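Local coordinates for protein single-stranded-DNA-specific exonuclease RecJ (Thermus thermophilus, PDB 2ZXR) that degrades single-stranded DNA exonucleolytically in the 5' to 3' direction, using divalent metal ions such as magnesium or manganese, with no detectable activity on single-stranded RNA, at residues E353-R357 with D423-E427; M317-L321 with V333-P337; P581-A585 with V596-R600; Y542-L546 with A637-R641. All coordinates share one frame; numbering follows the deposited sequence.

Contact 1: E353-R357 with D423-E427; sequences EATLR and DPVRE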
loop_
_atom_site.group_PDB
_atom_site.type_symbol
_atom_site.label_atom_id
_atom_site.label_comp_id
_atom_site.label_asym_id
_atom_site.label_seq_id
_atom_site.Cartn_x
_atom_site.Cartn_y
_atom_site.Cartn_z
ATOM N N GLU A 353 -10.514 4.177 10.818
ATOM C CA GLU A 353 -9.510 5.036 10.201
ATOM C C GLU A 353 -9.453 6.442 10.789
ATOM O O GLU A 353 -8.403 7.067 10.821
ATOM C CB GLU A 353 -9.746 5.108 8.692
ATOM C CG GLU A 353 -8.492 5.405 7.914
ATOM C CD GLU A 353 -7.407 4.342 8.099
ATOM O OE1 GLU A 353 -6.252 4.746 8.403
ATOM O OE2 GLU A 353 -7.700 3.123 7.938
ATOM N N ALA A 354 -10.589 6.937 11.248
ATOM C CA ALA A 354 -10.663 8.271 11.818
ATOM C C ALA A 354 -10.184 8.210 13.251
ATOM O O ALA A 354 -9.773 9.204 13.843
ATOM C CB ALA A 354 -12.126 8.746 11.803
ATOM N N THR A 355 -10.203 7.002 13.777
ATOM C CA THR A 355 -9.936 6.747 15.176
ATOM C C THR A 355 -8.694 5.919 15.567
ATOM O O THR A 355 -8.164 6.046 16.683
ATOM C CB THR A 355 -11.233 6.076 15.693
ATOM O OG1 THR A 355 -11.884 6.929 16.635
ATOM C CG2 THR A 355 -10.962 4.708 16.219
ATOM N N LEU A 356 -8.239 5.065 14.664
ATOM C CA LEU A 356 -7.102 4.198 14.959
ATOM C C LEU A 356 -7.418 3.301 16.166
ATOM O O LEU A 356 -6.588 3.116 17.057
ATOM C CB LEU A 356 -5.855 5.041 15.231
ATOM C CG LEU A 356 -4.731 4.948 14.186
ATOM C CD1 LEU A 356 -5.287 4.802 12.763
ATOM C CD2 LEU A 356 -3.850 6.175 14.319
ATOM N N ARG A 357 -8.634 2.754 16.185
ATOM C CA ARG A 357 -9.084 1.864 17.255
ATOM C C ARG A 357 -9.910 0.717 16.664
ATOM O O ARG A 357 -10.527 0.854 15.608
ATOM C CB ARG A 357 -9.979 2.609 18.245
ATOM C CG ARG A 357 -9.336 3.729 19.019
ATOM C CD ARG A 357 -8.292 3.206 19.955
ATOM N NE ARG A 357 -7.718 4.294 20.729
ATOM C CZ ARG A 357 -6.786 4.134 21.659
ATOM N NH1 ARG A 357 -6.328 2.918 21.931
ATOM N NH2 ARG A 357 -6.303 5.191 22.296
ATOM N N ASP A 423 -1.773 0.668 22.904
ATOM C CA ASP A 423 -2.562 1.380 21.901
ATOM C C ASP A 423 -2.036 1.111 20.496
ATOM O O ASP A 423 -0.832 0.930 20.294
ATOM C CB ASP A 423 -2.517 2.883 22.154
ATOM C CG ASP A 423 -3.260 3.278 23.409
ATOM O OD1 ASP A 423 -3.066 4.423 23.876
ATOM O OD2 ASP A 423 -4.044 2.439 23.912
ATOM N N PRO A 424 -2.941 1.046 19.508
ATOM C CA PRO A 424 -2.469 0.803 18.135
ATOM C C PRO A 424 -1.745 2.071 17.653
ATOM O O PRO A 424 -2.087 3.174 18.083
ATOM C CB PRO A 424 -3.769 0.573 17.350
ATOM C CG PRO A 424 -4.725 0.025 18.411
ATOM C CD PRO A 424 -4.408 0.897 19.608
ATOM N N VAL A 425 -0.758 1.909 16.772
ATOM C CA VAL A 425 -0.020 3.038 16.196
ATOM C C VAL A 425 0.039 2.892 14.676
ATOM O O VAL A 425 0.104 1.779 14.158
ATOM C CB VAL A 425 1.441 3.117 16.731
ATOM C CG1 VAL A 425 1.428 3.420 18.214
ATOM C CG2 VAL A 425 2.188 1.799 16.439
ATOM N N ARG A 426 0.012 4.018 13.966
ATOM C CA ARG A 426 0.065 4.012 12.503
ATOM C C ARG A 426 1.465 4.435 12.063
ATOM O O ARG A 426 2.063 5.344 12.641
ATOM C CB ARG A 426 -0.989 4.979 11.922
ATOM C CG ARG A 426 -0.959 5.124 10.397
ATOM C CD ARG A 426 -2.310 5.576 9.796
ATOM N NE ARG A 426 -2.660 6.977 10.058
ATOM C CZ ARG A 426 -2.120 8.031 9.438
ATOM N NH1 ARG A 426 -2.510 9.266 9.757
ATOM N NH2 ARG A 426 -1.194 7.860 8.492
ATOM N N GLU A 427 2.007 3.745 11.072
ATOM C CA GLU A 427 3.321 4.104 10.554
ATOM C C GLU A 427 3.186 4.687 9.145
ATOM O O GLU A 427 2.311 4.279 8.387
ATOM C CB GLU A 427 4.251 2.896 10.482
ATOM C CG GLU A 427 5.443 3.176 9.555
ATOM C CD GLU A 427 6.501 2.089 9.539
ATOM O OE1 GLU A 427 7.190 1.911 10.575
ATOM O OE2 GLU A 427 6.648 1.419 8.486
#
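Where helix 341-355 of the DHHA1 domain ends, L356 and R357 meet D423 and P424, which lead into strand 426-433, and R426 at its first residue; the strand belongs to the mixed sheet that also carries the strands of the RecJ OB domain. L356 is the first residue to leave the helix and does so with positive phi (60°), breaking the helix. Its CD2 touches the CB of R426 at 3.9 Å, the leucine crossing the arginine chain at about a right angle, so the arginine contributes its aliphatic part to the apolar contact. The carbonyl oxygen of L356 lies 3.8 Å from CB of P424, whose compact ring suits this close approach to the backbone. R357 bends at chi2 (-66°) and then extends past P424, NH1 passing 3.6 Å from its CD, to reach D423. There NH1 makes a nearly straight hydrogen bond to OD2 of D423 (3.1 Å), part of a salt bridge. The oxygen lies in the guanidinium plane, but the donor comes from above the carboxylate, the two planes standing 84° apart. A looser pairing of opposite charges places OE1 of E353 4.5 Å from NE of R426, with no N-H directed at it. One charged bond beside an apolar patch thus crosses here, with R4 bridging the two backbones through the carbonyl oxygens of L356 and P424. That bond is well aimed at the donor but not at the carboxylate, so charge attraction probably contributes much of it.

Contact 2: M317-L321 with V333-P337; sequences MLRKL and VLLDP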
loop_
_atom_site.group_PDB
_atom_site.type_symbol
_atom_site.label_atom_id
_atom_site.label_comp_id
_atom_site.label_asym_id
_atom_site.label_seq_id
_atom_site.Cartn_x
_atom_site.Cartn_y
_atom_site.Cartn_z
ATOM N N MET A 317 -25.313 6.149 8.218
ATOM C CA MET A 317 -24.883 5.392 9.387
ATOM C C MET A 317 -23.658 6.011 10.051
ATOM O O MET A 317 -23.608 6.171 11.281
ATOM C CB MET A 317 -24.574 3.937 9.029
ATOM C CG MET A 317 -24.228 3.101 10.246
ATOM S SD MET A 317 -23.900 1.384 9.844
ATOM C CE MET A 317 -25.588 0.803 9.547
ATOM N N LEU A 318 -22.664 6.344 9.233
ATOM C CA LEU A 318 -21.436 6.954 9.724
ATOM C C LEU A 318 -21.776 8.308 10.379
ATOM O O LEU A 318 -21.264 8.641 11.442
ATOM C CB LEU A 318 -20.457 7.127 8.564
ATOM C CG LEU A 318 -19.006 7.587 8.735
ATOM C CD1 LEU A 318 -18.993 9.090 8.745
ATOM C CD2 LEU A 318 -18.365 7.023 10.002
ATOM N N ARG A 319 -22.666 9.079 9.762
ATOM C CA ARG A 319 -23.030 10.360 10.340
ATOM C C ARG A 319 -23.599 10.143 11.745
ATOM O O ARG A 319 -23.263 10.871 12.674
ATOM C CB ARG A 319 -24.049 11.074 9.459
ATOM C CG ARG A 319 -24.405 12.444 9.980
ATOM C CD ARG A 319 -25.352 13.204 9.051
ATOM N NE ARG A 319 -25.656 14.528 9.605
ATOM C CZ ARG A 319 -24.864 15.597 9.523
ATOM N NH1 ARG A 319 -23.692 15.538 8.897
ATOM N NH2 ARG A 319 -25.253 16.732 10.080
ATOM N N LYS A 320 -24.444 9.131 11.910
ATOM C CA LYS A 320 -25.011 8.844 13.230
ATOM C C LYS A 320 -24.036 8.212 14.222
ATOM O O LYS A 320 -24.081 8.489 15.423
ATOM C CB LYS A 320 -26.188 7.891 13.121
ATOM C CG LYS A 320 -26.694 7.443 14.494
ATOM C CD LYS A 320 -27.685 6.316 14.373
ATOM C CE LYS A 320 -28.824 6.683 13.448
ATOM N NZ LYS A 320 -29.714 5.499 13.246
ATOM N N LEU A 321 -23.168 7.345 13.724
ATOM C CA LEU A 321 -22.244 6.634 14.600
ATOM C C LEU A 321 -20.919 7.300 14.935
ATOM O O LEU A 321 -20.496 7.270 16.075
ATOM C CB LEU A 321 -21.988 5.227 14.034
ATOM C CG LEU A 321 -22.873 4.064 14.513
ATOM C CD1 LEU A 321 -24.283 4.526 14.896
ATOM C CD2 LEU A 321 -22.918 2.997 13.421
ATOM N N VAL A 333 -17.419 0.425 20.416
ATOM C CA VAL A 333 -18.458 -0.586 20.317
ATOM C C VAL A 333 -19.784 0.121 20.254
ATOM O O VAL A 333 -20.230 0.732 21.218
ATOM C CB VAL A 333 -18.387 -1.556 21.542
ATOM C CG1 VAL A 333 -19.269 -2.790 21.313
ATOM C CG2 VAL A 333 -16.948 -1.981 21.768
ATOM N N LEU A 334 -20.422 0.043 19.098
ATOM C CA LEU A 334 -21.678 0.739 18.915
ATOM C C LEU A 334 -22.782 -0.163 18.415
ATOM O O LEU A 334 -22.544 -1.152 17.721
ATOM C CB LEU A 334 -21.458 1.912 17.958
ATOM C CG LEU A 334 -20.235 2.747 18.369
ATOM C CD1 LEU A 334 -19.824 3.700 17.232
ATOM C CD2 LEU A 334 -20.567 3.527 19.641
ATOM N N LEU A 335 -23.995 0.213 18.789
ATOM C CA LEU A 335 -25.201 -0.505 18.453
ATOM C C LEU A 335 -26.086 0.418 17.645
ATOM O O LEU A 335 -26.284 1.565 18.024
ATOM C CB LEU A 335 -25.944 -0.895 19.743
ATOM C CG LEU A 335 -27.345 -1.495 19.593
ATOM C CD1 LEU A 335 -27.248 -2.878 18.912
ATOM C CD2 LEU A 335 -28.007 -1.642 20.986
ATOM N N ASP A 336 -26.612 -0.083 16.535
ATOM C CA ASP A 336 -27.517 0.688 15.702
ATOM C C ASP A 336 -28.596 -0.310 15.297
ATOM O O ASP A 336 -28.541 -0.919 14.220
ATOM C CB ASP A 336 -26.784 1.264 14.489
ATOM C CG ASP A 336 -27.687 2.103 13.618
ATOM O OD1 ASP A 336 -28.811 2.420 14.059
ATOM O OD2 ASP A 336 -27.279 2.443 12.493
ATOM N N PRO A 337 -29.595 -0.489 16.178
ATOM C CA PRO A 337 -30.730 -1.400 16.034
ATOM C C PRO A 337 -31.268 -1.625 14.633
ATOM O O PRO A 337 -31.423 -2.764 14.212
ATOM C CB PRO A 337 -31.780 -0.789 16.956
ATOM C CG PRO A 337 -30.940 -0.194 18.051
ATOM C CD PRO A 337 -29.881 0.504 17.232
HETATM O O HOH W 1 -30.478 3.618 11.462
#
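L321 and K320, in the last turn of helix 293-321, pack with M317 against L334 of strand 332-335 and D336 just beyond it. The strand is the edge strand of the mixed sheet in the DHHA1 domain, and the helix end packs on the sheet, as in an alpha/beta layered domain, with a short connection between the two. The apolar part centres on two leucines that slide past each other in opposite directions. CG of L321 lies 4.1 Å from CD1 of L334, and the same methyl is 3.8 Å from the carbonyl oxygen of L321. CD1 of L321 reaches on to CB of D336 (4.1 Å). Leucine suits both places, since its branched end fills the layer between helix and strand, where L334 also meets Q324 and A325.

The polar part gathers at D336, a buried residue. K320 bends at chi3 and brings NZ to OD1 of D336, 3.3 Å away, a salt bridge whose hydrogen bond is weak. Lysine's long flexible chain lets an exposed helix position supply a counter-charge to a buried carboxylate. A water bridges the same two groups, accepting from NZ of K320 at 2.7 Å and donating weakly to OD1 of D336.

The other carboxylate oxygen has a different neighbour. M317, which also packs on V343, M344 and V347 of helix 341-355, turns at chi3 (-75°), and its CE comes to rest 3.8 Å from OD2 of D336.

Contact 3: P581-A585 with V596-R600; sequences PPEEA and VLGRR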
loop_
_atom_site.group_PDB
_atom_site.type_symbol
_atom_site.label_atom_id
_atom_site.label_comp_id
_atom_site.label_asym_id
_atom_site.label_seq_id
_atom_site.Cartn_x
_atom_site.Cartn_y
_atom_site.Cartn_z
ATOM N N PRO A 581 44.050 13.013 14.445
ATOM C CA PRO A 581 43.532 12.197 13.344
ATOM C C PRO A 581 42.139 11.743 13.806
ATOM O O PRO A 581 41.917 11.508 15.004
ATOM C CB PRO A 581 44.536 11.054 13.270
ATOM C CG PRO A 581 44.907 10.862 14.706
ATOM C CD PRO A 581 45.089 12.282 15.199
ATOM N N PRO A 582 41.197 11.598 12.866
ATOM C CA PRO A 582 39.813 11.188 13.149
ATOM C C PRO A 582 39.601 10.009 14.103
ATOM O O PRO A 582 38.685 10.026 14.928
ATOM C CB PRO A 582 39.241 10.929 11.756
ATOM C CG PRO A 582 40.468 10.468 10.966
ATOM C CD PRO A 582 41.500 11.474 11.424
ATOM N N GLU A 583 40.436 8.982 13.998
ATOM C CA GLU A 583 40.288 7.821 14.869
ATOM C C GLU A 583 40.594 8.171 16.338
ATOM O O GLU A 583 40.321 7.376 17.247
ATOM C CB GLU A 583 41.193 6.672 14.400
ATOM C CG GLU A 583 42.675 6.986 14.518
ATOM C CD GLU A 583 43.238 7.694 13.300
ATOM O OE1 GLU A 583 42.462 8.320 12.538
ATOM O OE2 GLU A 583 44.477 7.630 13.118
ATOM N N GLU A 584 41.166 9.343 16.595
ATOM C CA GLU A 584 41.395 9.670 17.995
ATOM C C GLU A 584 40.681 10.937 18.477
ATOM O O GLU A 584 40.459 11.097 19.671
ATOM C CB GLU A 584 42.898 9.687 18.339
ATOM C CG GLU A 584 43.715 10.825 17.809
ATOM C CD GLU A 584 45.218 10.514 17.912
ATOM O OE1 GLU A 584 46.028 11.457 18.062
ATOM O OE2 GLU A 584 45.580 9.314 17.831
ATOM N N ALA A 585 40.307 11.825 17.567
ATOM C CA ALA A 585 39.567 13.020 17.964
ATOM C C ALA A 585 38.078 12.673 18.195
ATOM O O ALA A 585 37.452 11.994 17.378
ATOM C CB ALA A 585 39.667 14.067 16.885
ATOM N N VAL A 596 35.923 5.439 9.643
ATOM C CA VAL A 596 36.558 5.467 10.947
ATOM C C VAL A 596 35.438 5.045 11.899
ATOM O O VAL A 596 34.641 5.877 12.346
ATOM C CB VAL A 596 37.063 6.876 11.295
ATOM C CG1 VAL A 596 37.799 6.839 12.635
ATOM C CG2 VAL A 596 37.997 7.381 10.197
ATOM N N LEU A 597 35.366 3.743 12.165
ATOM C CA LEU A 597 34.325 3.171 13.016
ATOM C C LEU A 597 34.828 2.811 14.414
ATOM O O LEU A 597 36.018 2.902 14.689
ATOM C CB LEU A 597 33.713 1.948 12.320
ATOM C CG LEU A 597 33.105 2.247 10.931
ATOM C CD1 LEU A 597 32.462 1.000 10.346
ATOM C CD2 LEU A 597 32.061 3.358 11.062
ATOM N N GLY A 598 33.920 2.392 15.294
ATOM C CA GLY A 598 34.322 2.098 16.661
ATOM C C GLY A 598 34.868 3.412 17.212
ATOM O O GLY A 598 35.945 3.479 17.812
ATOM N N ARG A 599 34.086 4.464 17.007
ATOM C CA ARG A 599 34.457 5.818 17.385
ATOM C C ARG A 599 33.565 6.517 18.393
ATOM O O ARG A 599 33.961 6.741 19.539
ATOM C CB ARG A 599 34.501 6.689 16.118
ATOM C CG ARG A 599 35.727 6.504 15.259
ATOM C CD ARG A 599 36.854 7.406 15.747
ATOM N NE ARG A 599 37.084 7.268 17.181
ATOM C CZ ARG A 599 37.666 8.200 17.933
ATOM N NH1 ARG A 599 38.075 9.332 17.375
ATOM N NH2 ARG A 599 37.837 8.001 19.241
ATOM N N ARG A 600 32.368 6.862 17.944
ATOM C CA ARG A 600 31.397 7.618 18.734
ATOM C C ARG A 600 31.993 9.016 18.791
ATOM O O ARG A 600 32.823 9.349 19.657
ATOM C CB ARG A 600 31.209 7.061 20.134
ATOM C CG ARG A 600 29.826 7.401 20.737
ATOM C CD ARG A 600 29.603 8.910 20.932
ATOM N NE ARG A 600 28.330 9.218 21.604
ATOM C CZ ARG A 600 27.937 10.442 21.976
ATOM N NH1 ARG A 600 26.765 10.614 22.573
ATOM N NH2 ARG A 600 28.705 11.498 21.754
#
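V596 and R599 approach the turn P581-A585 side by side, both directed from one loop onto another at the surface of the C-terminal domain, around its five-stranded parallel sheet. The turn follows strand 578-579; the loop of V596 leads into strand 601-603. Within the turn the carbonyl of P581 receives N-H groups from both E584 and A585, one on each face of its plane, and P582 and E583 have the backbone angles of a type I turn. Proline, with its fixed phi, suits the first of these two corner positions.

V596 straddles the turn with its two methyls. CG2 lies 4.0 Å from CG of P582, and the two side chains cross at about a right angle. CG1, held anti to the backbone N (chi1 -176°), goes instead to the E583 backbone, 3.5 Å from its CA. CB, 3.8 Å from the same CG1, is where the E583 side chain touches, although its first bond points away.

R599 is bent twice, at chi2 and chi3, which folds its guanidinium back against the turn's carbonyls. Arginine's length and several N-H groups suit such a place, though only P582 O has acceptable bond geometry. The peptide of E583 lies over one face of the guanidinium, modelled so close that details there are doubtful. P582 O sits at the edge, and it also accepts a bond from the indole N-H of W588. The hydrogen bond given by NH1 of R599 to O of P582 is 2.6 Å long and bent to 145°, its donor tilted 22° from the carbonyl plane.

Contact 4: Y542-L546 with A637-R641; sequences YPLPL and AYERR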
loop_
_atom_site.group_PDB
_atom_site.type_symbol
_atom_site.label_atom_id
_atom_site.label_comp_id
_atom_site.label_asym_id
_atom_site.label_seq_id
_atom_site.Cartn_x
_atom_site.Cartn_y
_atom_site.Cartn_z
ATOM N N TYR A 542 27.459 12.002 15.733
ATOM C CA TYR A 542 26.467 12.914 16.275
ATOM C C TYR A 542 26.620 14.341 15.817
ATOM O O TYR A 542 27.554 15.031 16.234
ATOM C CB TYR A 542 26.519 12.872 17.798
ATOM C CG TYR A 542 26.164 11.506 18.337
ATOM C CD1 TYR A 542 27.026 10.422 18.174
ATOM C CD2 TYR A 542 24.934 11.286 18.973
ATOM C CE1 TYR A 542 26.677 9.156 18.633
ATOM C CE2 TYR A 542 24.575 10.023 19.428
ATOM C CZ TYR A 542 25.447 8.973 19.257
ATOM O OH TYR A 542 25.072 7.732 19.706
ATOM N N PRO A 543 25.698 14.809 14.958
ATOM C CA PRO A 543 25.733 16.178 14.433
ATOM C C PRO A 543 25.747 17.209 15.540
ATOM O O PRO A 543 24.973 17.113 16.501
ATOM C CB PRO A 543 24.444 16.283 13.598
ATOM C CG PRO A 543 24.252 14.890 13.107
ATOM C CD PRO A 543 24.612 14.033 14.329
ATOM N N LEU A 544 26.614 18.200 15.369
ATOM C CA LEU A 544 26.750 19.312 16.299
ATOM C C LEU A 544 26.874 20.554 15.413
ATOM O O LEU A 544 27.596 20.531 14.419
ATOM C CB LEU A 544 28.018 19.153 17.132
ATOM C CG LEU A 544 28.358 20.206 18.184
ATOM C CD1 LEU A 544 27.407 20.097 19.365
ATOM C CD2 LEU A 544 29.791 19.981 18.669
ATOM N N PRO A 545 26.150 21.635 15.750
ATOM C CA PRO A 545 26.185 22.888 14.992
ATOM C C PRO A 545 27.625 23.419 14.909
ATOM O O PRO A 545 28.381 23.305 15.873
ATOM C CB PRO A 545 25.281 23.810 15.805
ATOM C CG PRO A 545 24.284 22.844 16.409
ATOM C CD PRO A 545 25.177 21.708 16.853
ATOM N N LEU A 546 27.992 23.997 13.767
ATOM C CA LEU A 546 29.350 24.514 13.587
ATOM C C LEU A 546 29.782 25.506 14.675
ATOM O O LEU A 546 30.927 25.465 15.145
ATOM C CB LEU A 546 29.513 25.186 12.227
ATOM C CG LEU A 546 30.942 25.718 12.018
ATOM C CD1 LEU A 546 31.916 24.549 12.021
ATOM C CD2 LEU A 546 31.060 26.478 10.690
ATOM N N ALA A 637 20.124 15.083 7.573
ATOM C CA ALA A 637 20.332 14.504 8.898
ATOM C C ALA A 637 21.199 15.409 9.768
ATOM O O ALA A 637 21.028 15.440 10.989
ATOM C CB ALA A 637 20.970 13.105 8.803
ATOM N N TYR A 638 22.129 16.126 9.149
ATOM C CA TYR A 638 22.981 17.043 9.913
ATOM C C TYR A 638 22.120 18.156 10.505
ATOM O O TYR A 638 22.113 18.355 11.723
ATOM C CB TYR A 638 24.078 17.643 9.023
ATOM C CG TYR A 638 24.971 18.620 9.753
ATOM C CD1 TYR A 638 24.901 19.987 9.492
ATOM C CD2 TYR A 638 25.895 18.173 10.707
ATOM C CE1 TYR A 638 25.730 20.896 10.152
ATOM C CE2 TYR A 638 26.723 19.064 11.376
ATOM C CZ TYR A 638 26.641 20.434 11.095
ATOM O OH TYR A 638 27.478 21.333 11.746
ATOM N N GLU A 639 21.383 18.866 9.647
ATOM C CA GLU A 639 20.506 19.954 10.088
ATOM C C GLU A 639 19.471 19.500 11.134
ATOM O O GLU A 639 19.144 20.233 12.066
ATOM C CB GLU A 639 19.781 20.588 8.880
ATOM C CG GLU A 639 20.743 21.125 7.792
ATOM C CD GLU A 639 20.043 21.755 6.563
ATOM O OE1 GLU A 639 20.768 22.109 5.592
ATOM O OE2 GLU A 639 18.787 21.899 6.567
ATOM N N ARG A 640 18.970 18.280 10.997
ATOM C CA ARG A 640 17.980 17.773 11.946
ATOM C C ARG A 640 18.629 17.129 13.177
ATOM O O ARG A 640 17.929 16.628 14.054
ATOM C CB ARG A 640 17.086 16.729 11.251
ATOM C CG ARG A 640 15.747 16.475 11.911
ATOM C CD ARG A 640 14.603 17.151 11.147
ATOM N NE ARG A 640 14.823 18.583 10.914
ATOM C CZ ARG A 640 15.622 19.095 9.969
ATOM N NH1 ARG A 640 16.293 18.297 9.142
ATOM N NH2 ARG A 640 15.763 20.416 9.856
ATOM N N ARG A 641 19.957 17.121 13.242
ATOM C CA ARG A 641 20.649 16.496 14.373
ATOM C C ARG A 641 20.148 15.068 14.559
ATOM O O ARG A 641 19.834 14.652 15.662
ATOM C CB ARG A 641 20.402 17.279 15.673
ATOM C CG ARG A 641 21.436 18.346 15.993
ATOM C CD ARG A 641 21.247 19.569 15.149
ATOM N NE ARG A 641 22.387 19.811 14.268
ATOM C CZ ARG A 641 22.515 20.899 13.511
ATOM N NH1 ARG A 641 21.570 21.838 13.538
ATOM N NH2 ARG A 641 23.577 21.046 12.729
#
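P543, Y638 and R641 bury most of the surface here, where strand 541-543 and the residues after it meet the end of helix 624-639. P543 sits at the centre. Its CB lies 3.6 Å from the carbonyl oxygen of Y638 and 3.7 Å from CD2 of the tyrosine ring, while CG approaches O of A637. A compact, rigid proline suits this place, packing close to the last helical turn; its ring also meets F646 of helix 643-655.

Y638 reaches outward with CG anti to its backbone N (chi1 179°), carrying the hydroxyl past P543 to the backbone beyond. OH gives a weak hydrogen bond to O of L544 (2.8 Å), and its stronger partner is the N-H of L605. Tyrosine thus combines an aromatic body against proline with a polar tip that serves two backbone groups.

R641 folds its twice-bent chain back along the helix end. CG of P545 stands over the centre of one guanidinium face, 3.9 Å from CZ, and the opposite face lies against the backbone of Y638 and E639. CB of P543 comes to the guanidinium edge, 4.1 Å from NE. On the tyrosine side, NH2 of R641 rides over the ring of Y638, offset toward its rim. P545 itself is the N-cap of helix 546-554, so the arginine also borders the start of helix 546-554.

The reversal at R641, with positive phi (53°) and two bonds back into the last turn, is a Schellman motif, here ending a helix packed against the edge strand of a parallel alpha/beta sheet.

How the contacts relate
Along the chain contact 2 closes first, contact 1 follows, and contact 4 encloses contact 3. Contacts 1 and 2, centres 19 Å apart without touching, are connected by strand 332-335 and helix 341-355. Contact 2 packs the end of helix 293-321 on the edge strand of the DHHA1 sheet, whereas contact 1 joins that region to the sheet bearing the OB strands. Contacts 3 and 4 share the C-terminal domain and its parallel sheet, with centres 17 Å apart. They touch through a cation-pi pair, R600 NE lying 3.4 Å from CE1 of Y542. Contacts 2 and 3 have centres 62 Å apart, so the four sample successive modules of an elongated monomer, away from the metal site.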